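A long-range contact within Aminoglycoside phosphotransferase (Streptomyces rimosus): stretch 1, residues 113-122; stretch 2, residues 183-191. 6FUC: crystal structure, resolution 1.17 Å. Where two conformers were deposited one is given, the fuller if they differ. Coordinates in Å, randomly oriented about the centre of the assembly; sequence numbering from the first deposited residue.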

# COMPACT_ATOMS: atom_id res chain seq x y z
N ALA A 113 11.80 -6.14 -8.31
CA ALA A 113 11.82 -4.96 -7.42
C ALA A 113 11.22 -5.30 -6.02
O ALA A 113 11.70 -4.83 -5.01
N VAL A 114 10.16 -6.08 -6.05
CA VAL A 114 9.52 -6.54 -4.79
C VAL A 114 10.47 -7.47 -4.05
O VAL A 114 10.62 -7.37 -2.83
N ARG A 115 11.15 -8.35 -4.76
CA ARG A 115 12.11 -9.24 -4.13
C ARG A 115 13.18 -8.41 -3.44
O ARG A 115 13.61 -8.72 -2.29
N ARG A 116 13.69 -7.37 -4.09
CA ARG A 116 14.72 -6.55 -3.46
C ARG A 116 14.21 -5.92 -2.16
O ARG A 116 14.91 -5.92 -1.14
N LEU A 117 12.99 -5.39 -2.17
CA LEU A 117 12.41 -4.84 -0.96
C LEU A 117 12.31 -5.91 0.13
O LEU A 117 12.69 -5.70 1.31
N HIS A 118 11.81 -7.08 -0.28
CA HIS A 118 11.66 -8.21 0.59
C HIS A 118 13.01 -8.91 0.99
O HIS A 118 13.02 -9.98 1.63
N GLU A 119 14.09 -8.42 0.55
CA GLU A 119 15.39 -8.88 0.99
C GLU A 119 16.03 -7.94 1.97
O GLU A 119 17.06 -8.32 2.54
N LEU A 120 15.44 -6.79 2.28
CA LEU A 120 15.96 -6.00 3.39
C LEU A 120 15.92 -6.84 4.66
O LEU A 120 14.97 -7.57 4.87
N PRO A 121 16.94 -6.79 5.53
CA PRO A 121 16.92 -7.65 6.71
C PRO A 121 15.83 -7.29 7.70
O PRO A 121 15.82 -6.20 8.22
N PRO A 122 14.87 -8.17 7.92
CA PRO A 122 13.67 -7.69 8.61
C PRO A 122 13.90 -7.28 10.03
O PRO A 122 13.22 -6.38 10.56
N THR A 183 9.24 -13.95 7.48
CA THR A 183 8.99 -12.52 7.54
C THR A 183 9.92 -11.78 6.57
O THR A 183 11.09 -12.13 6.42
N VAL A 184 9.36 -10.74 5.98
CA VAL A 184 10.09 -9.82 5.13
C VAL A 184 9.69 -8.40 5.49
O VAL A 184 8.71 -8.19 6.21
N VAL A 185 10.43 -7.41 4.96
CA VAL A 185 9.96 -6.03 4.98
C VAL A 185 8.99 -5.83 3.84
O VAL A 185 9.36 -5.85 2.68
N CYS A 186 7.70 -5.75 4.18
CA CYS A 186 6.65 -5.53 3.22
C CYS A 186 6.46 -4.03 2.91
O CYS A 186 6.60 -3.18 3.78
N HIS A 187 6.07 -3.76 1.67
CA HIS A 187 5.56 -2.44 1.32
C HIS A 187 4.37 -2.04 2.19
O HIS A 187 4.27 -0.89 2.63
N GLY A 188 3.48 -3.00 2.38
CA GLY A 188 2.38 -2.85 3.31
C GLY A 188 1.05 -2.58 2.67
O GLY A 188 0.03 -2.78 3.35
N ASP A 189 1.03 -2.12 1.43
CA ASP A 189 -0.21 -1.90 0.68
C ASP A 189 0.13 -2.06 -0.81
O ASP A 189 0.03 -1.12 -1.61
N LEU A 190 0.50 -3.27 -1.18
CA LEU A 190 1.14 -3.53 -2.51
C LEU A 190 0.06 -3.81 -3.55
O LEU A 190 0.12 -4.82 -4.28
N CYS A 191 -0.91 -2.91 -3.67
CA CYS A 191 -1.82 -2.92 -4.80
C CYS A 191 -1.15 -2.24 -5.97
O CYS A 191 -0.27 -1.36 -5.81

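The end of a helix and the turn that follows it (Leu117 to Leu120, type I) pack against the strand 184-186 and the loop beyond, burying 522 Å² with no hydrogen bond across the contact. Val185 has the largest area covered by the other stretch (103 Å²). Its CA-to-CB bond points toward stretch 1, with chi1 at t (179°). CG2 of Val185 lies 3.9 Å from Leu120 CB and 3.9 Å from Pro122 CA; CG1 of Val185 is 4.3 Å from Leu117 CD1 and 4.4 Å from Leu120 CD1. Leu120 also points inward, in the m,t rotamer.

His118 sets off sideways, and chi1 at m (-70°) lays its imidazole along the strand. Val184, also m (-57°), places CG2 over one ring face, 3.6 Å from the centroid of the His118 ring and 11° off its normal, a CH-pi contact. Cys186 points away at CB, yet its SG is 4.9 Å from the same centroid, an oblique sulfur-aromatic approach. Both ring nitrogens of His118 are hydrogen-bonded elsewhere in the structure. Val185 O, 3.2 Å from His118 CD2, is buried without a hydrogen-bonding partner in the model.

Leu117 leaves the helix sideways, but its t,p rotamer brings its end nearer: CG sits 3.6 Å from Val185 O and CD2 3.8 Å from His187 CB. His187, t at chi1, accepts a hydrogen bond at ND1 from Asp189 N (3.0 Å), which ties its ring to its own loop. One helical turn before His118, Val114 (t) sets CG2 3.8 Å from CD2 of Leu190, which points inward as t,p.

At the other end, the C-gamma-endo ring of Pro122 points inward, with CG 3.6 Å from Thr183 O and CB 3.8 Å from Thr183 CG2. Arg115 and Glu119 stay outside the contact, joined by a salt bridge (Arg115 NH1 to Glu119 OE1, 3.3 Å).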

# COMPACT_ATOMS: atom_id res chain seq x y z
CB ALA A 113 11.07 -3.80 -8.04
CB VAL A 114 8.16 -7.11 -5.08
CG1 VAL A 114 7.56 -7.73 -3.81
CG2 VAL A 114 7.26 -6.07 -5.64
CB ARG A 115 12.73 -10.20 -5.16
CG ARG A 115 13.78 -11.07 -4.52
CD ARG A 115 14.46 -12.02 -5.44
NE ARG A 115 15.01 -11.48 -6.66
CZ ARG A 115 16.05 -10.64 -6.80
NH1 ARG A 115 16.74 -10.14 -5.77
NH2 ARG A 115 16.41 -10.29 -8.03
CB ARG A 116 15.24 -5.48 -4.41
CG ARG A 116 16.05 -6.05 -5.55
CD ARG A 116 16.53 -4.88 -6.46
NE ARG A 116 17.56 -4.03 -5.76
CZ ARG A 116 17.41 -2.84 -5.14
NH1 ARG A 116 16.25 -2.13 -5.06
NH2 ARG A 116 18.50 -2.38 -4.55
CB LEU A 117 11.06 -4.24 -1.26
CG LEU A 117 10.22 -3.77 -0.09
CD1 LEU A 117 10.88 -2.64 0.68
CD2 LEU A 117 8.85 -3.35 -0.58
CB HIS A 118 10.75 -9.25 -0.01
CG HIS A 118 9.30 -8.85 -0.10
ND1 HIS A 118 8.34 -9.76 -0.46
CD2 HIS A 118 8.65 -7.70 0.17
CE1 HIS A 118 7.16 -9.18 -0.43
NE2 HIS A 118 7.32 -7.90 -0.08
CB GLU A 119 16.31 -9.14 -0.23
CG GLU A 119 15.87 -10.46 -0.88
CD GLU A 119 16.67 -10.81 -2.10
OE1 GLU A 119 17.48 -10.02 -2.57
OE2 GLU A 119 16.46 -11.89 -2.66
CB LEU A 120 15.14 -4.74 3.60
CG LEU A 120 15.22 -3.70 2.46
CD1 LEU A 120 14.35 -2.53 2.82
CD2 LEU A 120 16.65 -3.29 2.17
CB PRO A 121 18.33 -7.45 7.31
CG PRO A 121 18.79 -6.17 6.73
CD PRO A 121 18.16 -6.03 5.41
CB PRO A 122 12.67 -8.83 8.47
CG PRO A 122 13.42 -9.96 8.10
CD PRO A 122 14.67 -9.54 7.41
CB THR A 183 9.26 -12.02 9.00
OG1 THR A 183 8.26 -12.49 9.86
CG2 THR A 183 9.33 -10.49 9.17
CB VAL A 184 9.83 -10.08 3.63
CG1 VAL A 184 10.17 -11.49 3.22
CG2 VAL A 184 8.39 -9.77 3.28
CB VAL A 185 11.11 -5.03 4.88
CG1 VAL A 185 10.57 -3.61 4.89
CG2 VAL A 185 12.14 -5.25 6.00
CB CYS A 186 5.31 -6.07 3.72
SG CYS A 186 5.12 -7.84 3.58
CB HIS A 187 5.14 -2.50 -0.17
CG HIS A 187 4.46 -1.27 -0.62
ND1 HIS A 187 3.16 -1.00 -0.32
CD2 HIS A 187 4.94 -0.23 -1.33
CE1 HIS A 187 2.88 0.20 -0.81
NE2 HIS A 187 3.95 0.68 -1.46
CB ASP A 189 -0.81 -0.55 0.98
CG ASP A 189 -2.09 -0.28 0.25
OD1 ASP A 189 -2.77 -1.25 -0.11
OD2 ASP A 189 -2.43 0.91 0.05
CB LEU A 190 2.20 -4.58 -2.43
CG LEU A 190 3.14 -4.62 -3.67
CD1 LEU A 190 4.01 -3.36 -3.74
CD2 LEU A 190 4.01 -5.86 -3.62
CB CYS A 191 -3.08 -2.22 -4.42
SG CYS A 191 -2.96 -0.63 -3.74